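Local atomic coordinates of extracellular ligand-binding receptor (Desulfitobacterium hafniense, PDB entry 4Q6B), a protein that binds leucine and, as a substrate-binding protein of the leucine-binding family, probably hands amino acids to an ABC transporter for uptake. Residues G62-A70 with S92-V100; A138-Y149 with Q169-Y180. All coordinates share one frame; numbering follows the deposited sequence. Where two conformers were deposited one is given.

Contact 1 of 2, residues G62-A70 with S92-V100; sequences GLAIAQAFA and SIYDQAGLV
I93 enters helix 62-70 as a knob, its side chain set among L63, A66, Q67 and A70. From a CB directed at that helix the branches part. CG2 goes toward the C-terminal end, 4.0 Å from A70 CB. CG1 lies opposite the carbonyl carbon (chi1 -66°) and the extended chain carries CD1 back up the helix, where it rests 3.7 Å from L63 O and 4.0 Å from A66 CB. One turn on, A70 CB meets A97 CB at 3.7 Å, while A97 O binds a calcium ion; two small methyls let the nearly parallel helices (15°) come close here. Y94 runs alongside A66, its OH 3.2 Å from A66 CA and lying at the edge of the F69 ring, near that ring's plane. This hydroxyl is hydrogen-bonded to H81, so the polar tip is satisfied although the residue is buried. G98, at positive phi, ends helix 84-97 in a Schellman motif, and the turn directs L99 back toward helix 62-70, with CD2 3.8 Å from A70 CA. F69, Y94 and L99 also rest on V78 of strand 75-79, against which both helices pack. No hydrogen bond joins the segments: the contact is apolar, and close fit of methyls and rings joins these two neighbouring helices of the alpha/beta lobe.

Contact 2 of 2, residues A138-Y149 with Q169-Y180; sequences AEQGHERMVIYY and QGITIVDRFNYY. With CA (calcium ion), chain E; CA (calcium ion), chain D.
Y148 and F177 meet through different first torsions: CG of Y148 lies opposite its backbone N (chi1 178°), whereas CG of F177 sits between N and the carbonyl carbon (chi1 73°), which swings its ring over the neighbouring strand. The rings form an offset stack, centroids 4.6 Å apart, with Y148 CD1 over one face of F177 and V146 CG1 at that ring's edge. Y180 extends the aromatic cluster obliquely, its CE1 3.6 Å from Y148 OH. N178 CB covers one face of the Y149 ring in a CH-pi contact; R176 NH2 lies over the opposite face, the cation-pi attraction long and at most weak, while the guanidinium is paired with E163. Six backbone hydrogen bonds join the strands in parallel, from T172 N to E143 O through to Y149 N to F177 O. V174 interrupts the regular alternation, its CG1 over a face of the R144 guanidinium, whose NH1 is hydrogen-bonded to F196 O. D175 OD1 (2.4 Å) and R176 O supply two ligands of a calcium ion, a water and others completing the shell; D175 OD2 turns to K192 and W193. A second calcium takes G170 O at 2.4 Å and five waters, one of which also donates to E143 O. With helix 153-168 between them, the strands make a beta-alpha-beta crossover at the edge of one lobe's sheet, the Rossmann-like architecture of periplasmic binding proteins.

In the fold
From the N terminus, the chain lays down strands 10-17 and 47-54 of one lobe. Contact 1 then closes between helices 59-70 and 84-97, around a loop that carries strand 75-79 and the leucine-pocket residues R82, N83 and S84; strands 101-103 and 119-121 complete the parallel sheet. The chain next runs into the other lobe, where contact 2 closes a second loop consisting largely of helix 153-168 and ties edge strand 172-177 to 144-149 in the mixed sheet. The loops follow in series, neither nesting nor crossing. Their centres are about 40 Å apart, on opposite sides of the chain's centre, so each contact belongs to a different lobe, with leucine bound between the two.

Contact 1 of 2, residues G62-A70 with S92-V100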
loop_
_atom_site.group_PDB
_atom_site.type_symbol
_atom_site.label_atom_id
_atom_site.label_comp_id
_atom_site.label_asym_id
_atom_site.label_seq_id
_atom_site.Cartn_x
_atom_site.Cartn_y
_atom_site.Cartn_z
ATOM N N GLY A 62 -1.727 9.590 -16.143
ATOM C CA GLY A 62 -1.330 8.206 -15.904
ATOM C C GLY A 62 -1.406 7.259 -17.100
ATOM O O GLY A 62 -0.480 6.468 -17.339
ATOM N N LEU A 63 -2.506 7.317 -17.830
ATOM C CA LEU A 63 -2.662 6.498 -19.045
ATOM C C LEU A 63 -1.653 6.907 -20.126
ATOM O O LEU A 63 -1.139 6.062 -20.859
ATOM C CB LEU A 63 -4.093 6.583 -19.601
ATOM C CG LEU A 63 -5.143 6.056 -18.587
ATOM C CD1 LEU A 63 -6.524 6.153 -19.159
ATOM C CD2 LEU A 63 -4.874 4.583 -18.189
ATOM N N ALA A 64 -1.386 8.204 -20.255
ATOM C CA ALA A 64 -0.402 8.692 -21.240
ATOM C C ALA A 64 1.006 8.197 -20.910
ATOM O O ALA A 64 1.771 7.810 -21.812
ATOM C CB ALA A 64 -0.431 10.212 -21.292
ATOM N N ILE A 65 1.358 8.232 -19.629
ATOM C CA ILE A 65 2.641 7.727 -19.154
ATOM C C ILE A 65 2.728 6.234 -19.423
ATOM O O ILE A 65 3.790 5.723 -19.904
ATOM C CB ILE A 65 2.807 8.052 -17.644
ATOM C CG1 ILE A 65 3.101 9.560 -17.485
ATOM C CG2 ILE A 65 3.902 7.197 -16.960
ATOM C CD1 ILE A 65 3.033 10.086 -16.040
ATOM N N ALA A 66 1.622 5.520 -19.168
ATOM C CA ALA A 66 1.662 4.049 -19.317
ATOM C C ALA A 66 1.964 3.690 -20.777
ATOM O O ALA A 66 2.828 2.818 -21.054
ATOM C CB ALA A 66 0.300 3.393 -18.849
ATOM N N GLN A 67 1.265 4.349 -21.709
ATOM C CA GLN A 67 1.479 4.120 -23.124
ATOM C C GLN A 67 2.888 4.520 -23.519
ATOM O O GLN A 67 3.532 3.834 -24.293
ATOM C CB GLN A 67 0.441 4.875 -23.982
ATOM C CG GLN A 67 0.671 4.814 -25.501
ATOM C CD GLN A 67 0.915 3.403 -26.041
ATOM O OE1 GLN A 67 0.599 2.400 -25.385
ATOM N NE2 GLN A 67 1.508 3.322 -27.239
ATOM N N ALA A 68 3.379 5.633 -22.985
ATOM C CA ALA A 68 4.745 6.042 -23.324
ATOM C C ALA A 68 5.778 5.031 -22.844
ATOM O O ALA A 68 6.768 4.763 -23.575
ATOM C CB ALA A 68 5.047 7.402 -22.769
ATOM N N PHE A 69 5.613 4.524 -21.632
ATOM C CA PHE A 69 6.522 3.441 -21.181
ATOM C C PHE A 69 6.371 2.199 -22.035
ATOM O O PHE A 69 7.359 1.579 -22.470
ATOM C CB PHE A 69 6.271 3.077 -19.712
ATOM C CG PHE A 69 6.844 4.053 -18.733
ATOM C CD1 PHE A 69 7.998 4.757 -19.029
ATOM C CD2 PHE A 69 6.208 4.282 -17.520
ATOM C CE1 PHE A 69 8.585 5.630 -18.067
ATOM C CE2 PHE A 69 6.764 5.157 -16.552
ATOM C CZ PHE A 69 7.959 5.860 -16.841
ATOM N N ALA A 70 5.127 1.771 -22.259
ATOM C CA ALA A 70 4.874 0.562 -23.047
ATOM C C ALA A 70 5.412 0.605 -24.468
ATOM O O ALA A 70 5.785 -0.430 -25.029
ATOM C CB ALA A 70 3.352 0.234 -23.069
ATOM N N SER A 92 -3.993 -2.308 -17.818
ATOM C CA SER A 92 -4.471 -2.944 -19.059
ATOM C C SER A 92 -3.469 -2.675 -20.185
ATOM O O SER A 92 -3.209 -3.541 -21.020
ATOM C CB SER A 92 -5.864 -2.422 -19.442
ATOM O OG SER A 92 -6.284 -3.033 -20.695
ATOM N N ILE A 93 -2.954 -1.449 -20.234
ATOM C CA ILE A 93 -1.959 -1.057 -21.219
ATOM C C ILE A 93 -0.668 -1.838 -20.991
ATOM O O ILE A 93 -0.065 -2.354 -21.932
ATOM C CB ILE A 93 -1.682 0.472 -21.141
ATOM C CG1 ILE A 93 -2.943 1.257 -21.551
ATOM C CG2 ILE A 93 -0.460 0.869 -22.037
ATOM C CD1 ILE A 93 -2.782 2.776 -21.356
ATOM N N TYR A 94 -0.189 -1.913 -19.747
ATOM C CA TYR A 94 1.035 -2.665 -19.491
ATOM C C TYR A 94 0.841 -4.138 -19.799
ATOM O O TYR A 94 1.697 -4.742 -20.444
ATOM C CB TYR A 94 1.410 -2.479 -18.032
ATOM C CG TYR A 94 1.770 -1.045 -17.659
ATOM C CD1 TYR A 94 2.829 -0.366 -18.291
ATOM C CD2 TYR A 94 1.077 -0.386 -16.645
ATOM C CE1 TYR A 94 3.155 0.945 -17.950
ATOM C CE2 TYR A 94 1.440 0.889 -16.243
ATOM C CZ TYR A 94 2.474 1.555 -16.905
ATOM O OH TYR A 94 2.775 2.839 -16.514
ATOM N N ASP A 95 -0.307 -4.707 -19.409
ATOM C CA ASP A 95 -0.518 -6.139 -19.624
ATOM C C ASP A 95 -0.571 -6.487 -21.117
ATOM O O ASP A 95 0.022 -7.486 -21.575
ATOM C CB ASP A 95 -1.790 -6.599 -18.912
ATOM C CG ASP A 95 -1.902 -8.120 -18.842
ATOM O OD1 ASP A 95 -1.073 -8.762 -18.193
ATOM O OD2 ASP A 95 -2.830 -8.662 -19.444
ATOM N N GLN A 96 -1.307 -5.687 -21.891
ATOM C CA GLN A 96 -1.389 -5.957 -23.320
ATOM C C GLN A 96 -0.026 -5.783 -24.004
ATOM O O GLN A 96 0.241 -6.415 -25.039
ATOM C CB GLN A 96 -2.411 -5.016 -23.982
ATOM C CG GLN A 96 -3.817 -5.494 -23.897
ATOM C CD GLN A 96 -4.184 -6.297 -25.142
ATOM O OE1 GLN A 96 -4.522 -5.735 -26.197
ATOM N NE2 GLN A 96 -4.091 -7.621 -25.031
ATOM N N ALA A 97 0.808 -4.885 -23.482
ATOM C CA ALA A 97 2.195 -4.736 -23.999
ATOM C C ALA A 97 3.211 -5.790 -23.514
ATOM O O ALA A 97 4.371 -5.817 -23.970
ATOM C CB ALA A 97 2.743 -3.339 -23.686
ATOM N N GLY A 98 2.814 -6.628 -22.567
ATOM C CA GLY A 98 3.735 -7.620 -22.026
ATOM C C GLY A 98 4.847 -6.923 -21.271
ATOM O O GLY A 98 6.006 -7.282 -21.435
ATOM N N LEU A 99 4.503 -5.888 -20.498
ATOM C CA LEU A 99 5.489 -5.192 -19.672
ATOM C C LEU A 99 5.050 -5.234 -18.220
ATOM O O LEU A 99 3.910 -4.876 -17.914
ATOM C CB LEU A 99 5.564 -3.735 -20.152
ATOM C CG LEU A 99 6.574 -2.793 -19.488
ATOM C CD1 LEU A 99 7.983 -3.343 -19.735
ATOM C CD2 LEU A 99 6.400 -1.412 -20.129
ATOM N N VAL A 100 5.947 -5.675 -17.333
ATOM C CA VAL A 100 5.624 -5.717 -15.907
ATOM C C VAL A 100 5.285 -4.354 -15.341
ATOM O O VAL A 100 5.977 -3.358 -15.584
ATOM C CB VAL A 100 6.770 -6.347 -15.094
ATOM C CG1 VAL A 100 6.658 -5.998 -13.560
ATOM C CG2 VAL A 100 6.768 -7.846 -15.293
#

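Contact 2 of 2, residues A138-Y149 with Q169-Y180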
loop_
_atom_site.group_PDB
_atom_site.type_symbol
_atom_site.label_atom_id
_atom_site.label_comp_id
_atom_site.label_asym_id
_atom_site.label_seq_id
_atom_site.Cartn_x
_atom_site.Cartn_y
_atom_site.Cartn_z
ATOM N N ALA A 138 -10.593 -8.668 17.333
ATOM C CA ALA A 138 -11.328 -9.653 18.119
ATOM C C ALA A 138 -10.480 -10.109 19.303
ATOM O O ALA A 138 -10.999 -10.312 20.379
ATOM C CB ALA A 138 -11.757 -10.827 17.290
ATOM N N GLU A 139 -9.179 -10.286 19.117
ATOM C CA GLU A 139 -8.374 -10.727 20.269
ATOM C C GLU A 139 -8.329 -9.628 21.360
ATOM O O GLU A 139 -8.186 -9.907 22.582
ATOM C CB GLU A 139 -6.988 -11.075 19.785
ATOM C CG GLU A 139 -6.054 -11.556 20.927
ATOM C CD GLU A 139 -5.244 -10.416 21.538
ATOM O OE1 GLU A 139 -4.918 -10.488 22.763
ATOM O OE2 GLU A 139 -4.925 -9.462 20.781
ATOM N N GLN A 140 -8.477 -8.377 20.926
ATOM C CA GLN A 140 -8.542 -7.243 21.850
ATOM C C GLN A 140 -9.904 -7.085 22.530
ATOM O O GLN A 140 -10.079 -6.236 23.392
ATOM C CB GLN A 140 -8.084 -5.947 21.175
ATOM C CG GLN A 140 -6.640 -5.994 20.751
ATOM C CD GLN A 140 -5.720 -6.038 21.949
ATOM O OE1 GLN A 140 -5.701 -5.104 22.753
ATOM N NE2 GLN A 140 -4.980 -7.131 22.103
ATOM N N GLY A 141 -10.875 -7.903 22.174
ATOM C CA GLY A 141 -12.140 -7.876 22.916
ATOM C C GLY A 141 -13.233 -7.058 22.226
ATOM O O GLY A 141 -14.265 -6.779 22.845
ATOM N N HIS A 142 -13.037 -6.678 20.971
ATOM C CA HIS A 142 -14.116 -6.024 20.258
ATOM C C HIS A 142 -15.217 -6.997 19.905
ATOM O O HIS A 142 -14.947 -8.115 19.510
ATOM C CB HIS A 142 -13.599 -5.321 19.022
ATOM C CG HIS A 142 -12.749 -4.145 19.348
ATOM N ND1 HIS A 142 -13.259 -2.873 19.456
ATOM C CD2 HIS A 142 -11.439 -4.055 19.657
ATOM C CE1 HIS A 142 -12.290 -2.046 19.792
ATOM N NE2 HIS A 142 -11.173 -2.736 19.909
ATOM N N GLU A 143 -16.458 -6.552 20.061
ATOM C CA GLU A 143 -17.619 -7.380 19.734
ATOM C C GLU A 143 -18.676 -6.700 18.876
ATOM O O GLU A 143 -19.432 -7.382 18.177
ATOM C CB GLU A 143 -18.311 -7.874 21.019
ATOM C CG GLU A 143 -17.352 -8.598 21.958
ATOM C CD GLU A 143 -18.039 -9.493 22.968
ATOM O OE1 GLU A 143 -19.265 -9.410 23.118
ATOM O OE2 GLU A 143 -17.326 -10.292 23.605
ATOM N N ARG A 144 -18.829 -5.372 19.022
ATOM C CA ARG A 144 -19.907 -4.610 18.364
ATOM C C ARG A 144 -19.282 -3.344 17.768
ATOM O O ARG A 144 -18.849 -2.480 18.508
ATOM C CB ARG A 144 -20.986 -4.217 19.378
ATOM C CG ARG A 144 -21.566 -5.398 20.177
ATOM C CD ARG A 144 -22.975 -5.162 20.765
ATOM N NE ARG A 144 -23.882 -6.063 20.046
ATOM C CZ ARG A 144 -25.094 -5.770 19.581
ATOM N NH1 ARG A 144 -25.651 -4.576 19.788
ATOM N NH2 ARG A 144 -25.768 -6.699 18.914
HETATM N N MSE A 145 -19.186 -3.245 16.444
HETATM C CA MSE A 145 -18.433 -2.136 15.861
HETATM C C MSE A 145 -19.281 -1.375 14.830
HETATM O O MSE A 145 -20.307 -1.874 14.319
HETATM C CB MSE A 145 -17.127 -2.644 15.219
HETATM C CG MSE A 145 -16.097 -3.122 16.272
HETATM SE SE MSE A 145 -14.461 -3.594 15.422
HETATM C CE MSE A 145 -13.902 -1.798 14.822
ATOM N N VAL A 146 -18.837 -0.159 14.513
ATOM C CA VAL A 146 -19.484 0.683 13.486
ATOM C C VAL A 146 -18.523 0.866 12.312
ATOM O O VAL A 146 -17.325 0.933 12.515
ATOM C CB VAL A 146 -19.868 2.080 14.060
ATOM C CG1 VAL A 146 -20.265 3.086 12.958
ATOM C CG2 VAL A 146 -21.058 1.962 15.041
ATOM N N ILE A 147 -19.028 0.944 11.083
ATOM C CA ILE A 147 -18.148 1.172 9.931
ATOM C C ILE A 147 -18.551 2.496 9.286
ATOM O O ILE A 147 -19.714 2.677 8.902
ATOM C CB ILE A 147 -18.245 0.041 8.874
ATOM C CG1 ILE A 147 -17.715 -1.291 9.434
ATOM C CG2 ILE A 147 -17.419 0.384 7.596
ATOM C CD1 ILE A 147 -17.961 -2.448 8.453
ATOM N N TYR A 148 -17.601 3.431 9.172
ATOM C CA TYR A 148 -17.817 4.688 8.421
ATOM C C TYR A 148 -17.150 4.459 7.088
ATOM O O TYR A 148 -15.963 4.151 7.050
ATOM C CB TYR A 148 -17.120 5.859 9.141
ATOM C CG TYR A 148 -17.219 7.202 8.447
ATOM C CD1 TYR A 148 -18.425 7.650 7.890
ATOM C CD2 TYR A 148 -16.129 8.060 8.419
ATOM C CE1 TYR A 148 -18.531 8.936 7.268
ATOM C CE2 TYR A 148 -16.211 9.314 7.833
ATOM C CZ TYR A 148 -17.414 9.759 7.267
ATOM O OH TYR A 148 -17.498 10.990 6.658
ATOM N N TYR A 149 -17.878 4.574 5.986
ATOM C CA TYR A 149 -17.264 4.190 4.715
ATOM C C TYR A 149 -17.544 5.195 3.594
ATOM O O TYR A 149 -18.476 5.977 3.703
ATOM C CB TYR A 149 -17.725 2.781 4.293
ATOM C CG TYR A 149 -19.164 2.727 3.891
ATOM C CD1 TYR A 149 -19.540 2.739 2.541
ATOM C CD2 TYR A 149 -20.158 2.670 4.854
ATOM C CE1 TYR A 149 -20.864 2.745 2.176
ATOM C CE2 TYR A 149 -21.482 2.660 4.496
ATOM C CZ TYR A 149 -21.826 2.679 3.173
ATOM O OH TYR A 149 -23.156 2.662 2.820
ATOM N N GLN A 169 -14.994 -13.508 13.075
ATOM C CA GLN A 169 -14.351 -13.382 14.378
ATOM C C GLN A 169 -15.341 -13.203 15.532
ATOM O O GLN A 169 -14.942 -13.055 16.668
ATOM C CB GLN A 169 -13.365 -12.224 14.384
ATOM C CG GLN A 169 -12.190 -12.382 13.454
ATOM C CD GLN A 169 -11.308 -13.540 13.845
ATOM O OE1 GLN A 169 -10.878 -13.638 14.973
ATOM N NE2 GLN A 169 -11.047 -14.424 12.904
ATOM N N GLY A 170 -16.626 -13.184 15.218
ATOM C CA GLY A 170 -17.676 -12.942 16.206
ATOM C C GLY A 170 -17.942 -11.475 16.489
ATOM O O GLY A 170 -18.572 -11.128 17.502
ATOM N N ILE A 171 -17.479 -10.602 15.611
ATOM C CA ILE A 171 -17.800 -9.170 15.722
ATOM C C ILE A 171 -19.015 -8.835 14.897
ATOM O O ILE A 171 -19.088 -9.172 13.697
ATOM C CB ILE A 171 -16.585 -8.327 15.262
ATOM C CG1 ILE A 171 -15.364 -8.658 16.130
ATOM C CG2 ILE A 171 -16.870 -6.823 15.314
ATOM C CD1 ILE A 171 -14.082 -8.031 15.567
ATOM N N THR A 172 -19.993 -8.163 15.532
ATOM C CA THR A 172 -21.206 -7.734 14.863
ATOM C C THR A 172 -21.002 -6.293 14.426
ATOM O O THR A 172 -20.474 -5.488 15.205
ATOM C CB THR A 172 -22.366 -7.770 15.869
ATOM O OG1 THR A 172 -22.526 -9.111 16.350
ATOM C CG2 THR A 172 -23.667 -7.309 15.235
ATOM N N ILE A 173 -21.422 -5.969 13.209
ATOM C CA ILE A 173 -21.429 -4.597 12.750
ATOM C C ILE A 173 -22.799 -4.030 13.093
ATOM O O ILE A 173 -23.800 -4.403 12.479
ATOM C CB ILE A 173 -21.157 -4.493 11.237
ATOM C CG1 ILE A 173 -19.777 -5.103 10.892
ATOM C CG2 ILE A 173 -21.239 -3.026 10.770
ATOM C CD1 ILE A 173 -18.579 -4.458 11.688
ATOM N N VAL A 174 -22.857 -3.143 14.084
ATOM C CA VAL A 174 -24.143 -2.655 14.559
ATOM C C VAL A 174 -24.654 -1.455 13.746
ATOM O O VAL A 174 -25.833 -1.142 13.786
ATOM C CB VAL A 174 -24.111 -2.309 16.071
ATOM C CG1 VAL A 174 -23.745 -3.553 16.891
ATOM C CG2 VAL A 174 -23.149 -1.138 16.343
ATOM N N ASP A 175 -23.768 -0.785 13.005
ATOM C CA ASP A 175 -24.242 0.272 12.105
ATOM C C ASP A 175 -23.170 0.527 11.065
ATOM O O ASP A 175 -22.000 0.395 11.344
ATOM C CB ASP A 175 -24.540 1.567 12.877
ATOM C CG ASP A 175 -25.277 2.623 12.037
ATOM O OD1 ASP A 175 -26.001 2.273 11.051
ATOM O OD2 ASP A 175 -25.165 3.831 12.405
ATOM N N ARG A 176 -23.577 0.869 9.854
ATOM C CA ARG A 176 -22.631 1.371 8.866
ATOM C C ARG A 176 -23.232 2.668 8.341
ATOM O O ARG A 176 -24.487 2.845 8.308
ATOM C CB ARG A 176 -22.385 0.342 7.731
ATOM C CG ARG A 176 -23.523 0.241 6.752
ATOM C CD ARG A 176 -23.049 -0.358 5.433
ATOM N NE ARG A 176 -22.294 -1.592 5.625
ATOM C CZ ARG A 176 -21.553 -2.163 4.672
ATOM N NH1 ARG A 176 -20.893 -3.294 4.919
ATOM N NH2 ARG A 176 -21.463 -1.599 3.476
ATOM N N PHE A 177 -22.378 3.640 8.029
ATOM C CA PHE A 177 -22.854 4.959 7.563
ATOM C C PHE A 177 -21.810 5.610 6.664
ATOM O O PHE A 177 -20.620 5.256 6.725
ATOM C CB PHE A 177 -23.243 5.887 8.732
ATOM C CG PHE A 177 -22.054 6.449 9.520
ATOM C CD1 PHE A 177 -21.202 5.615 10.255
ATOM C CD2 PHE A 177 -21.783 7.828 9.523
ATOM C CE1 PHE A 177 -20.123 6.147 11.006
ATOM C CE2 PHE A 177 -20.703 8.357 10.274
ATOM C CZ PHE A 177 -19.862 7.512 10.994
ATOM N N ASN A 178 -22.251 6.531 5.804
ATOM C CA ASN A 178 -21.324 7.153 4.854
ATOM C C ASN A 178 -21.385 8.675 4.789
ATOM O O ASN A 178 -20.650 9.323 4.009
ATOM C CB ASN A 178 -21.528 6.559 3.482
ATOM C CG ASN A 178 -22.923 6.829 2.930
ATOM O OD1 ASN A 178 -23.760 5.933 2.878
ATOM N ND2 ASN A 178 -23.168 8.053 2.509
ATOM N N TYR A 179 -22.275 9.255 5.590
ATOM C CA TYR A 179 -22.437 10.705 5.604
ATOM C C TYR A 179 -23.004 11.166 6.932
ATOM O O TYR A 179 -23.897 10.509 7.472
ATOM C CB TYR A 179 -23.380 11.160 4.490
ATOM C CG TYR A 179 -23.531 12.672 4.390
ATOM C CD1 TYR A 179 -22.512 13.444 3.870
ATOM C CD2 TYR A 179 -24.696 13.336 4.820
ATOM C CE1 TYR A 179 -22.612 14.814 3.770
ATOM C CE2 TYR A 179 -24.802 14.716 4.720
ATOM C CZ TYR A 179 -23.763 15.446 4.210
ATOM O OH TYR A 179 -23.852 16.806 4.087
ATOM N N TYR A 180 -22.509 12.309 7.421
ATOM C CA TYR A 180 -23.181 13.072 8.477
ATOM C C TYR A 180 -23.078 14.554 8.123
ATOM O O TYR A 180 -22.053 14.973 7.578
ATOM C CB TYR A 180 -22.563 12.767 9.861
ATOM C CG TYR A 180 -21.107 13.123 9.994
ATOM C CD1 TYR A 180 -20.113 12.299 9.486
ATOM C CD2 TYR A 180 -20.723 14.277 10.638
ATOM C CE1 TYR A 180 -18.785 12.640 9.608
ATOM C CE2 TYR A 180 -19.401 14.627 10.754
ATOM C CZ TYR A 180 -18.446 13.814 10.232
ATOM O OH TYR A 180 -17.143 14.196 10.352
HETATM CA CA CA E . -26.744 3.064 8.871
HETATM CA CA CA D . -20.060 -12.069 19.118
HETATM O O HOH W 1 -20.966 -9.685 18.693
HETATM O O HOH W 2 -20.588 -11.517 21.502
HETATM O O HOH W 3 -19.618 12.647 5.699
HETATM O O HOH W 4 -21.208 -12.918 16.666
HETATM O O HOH W 5 -18.196 -11.907 20.078
HETATM O O HOH W 6 -22.530 -12.519 19.293
HETATM O O HOH W 7 -27.219 5.081 7.006
#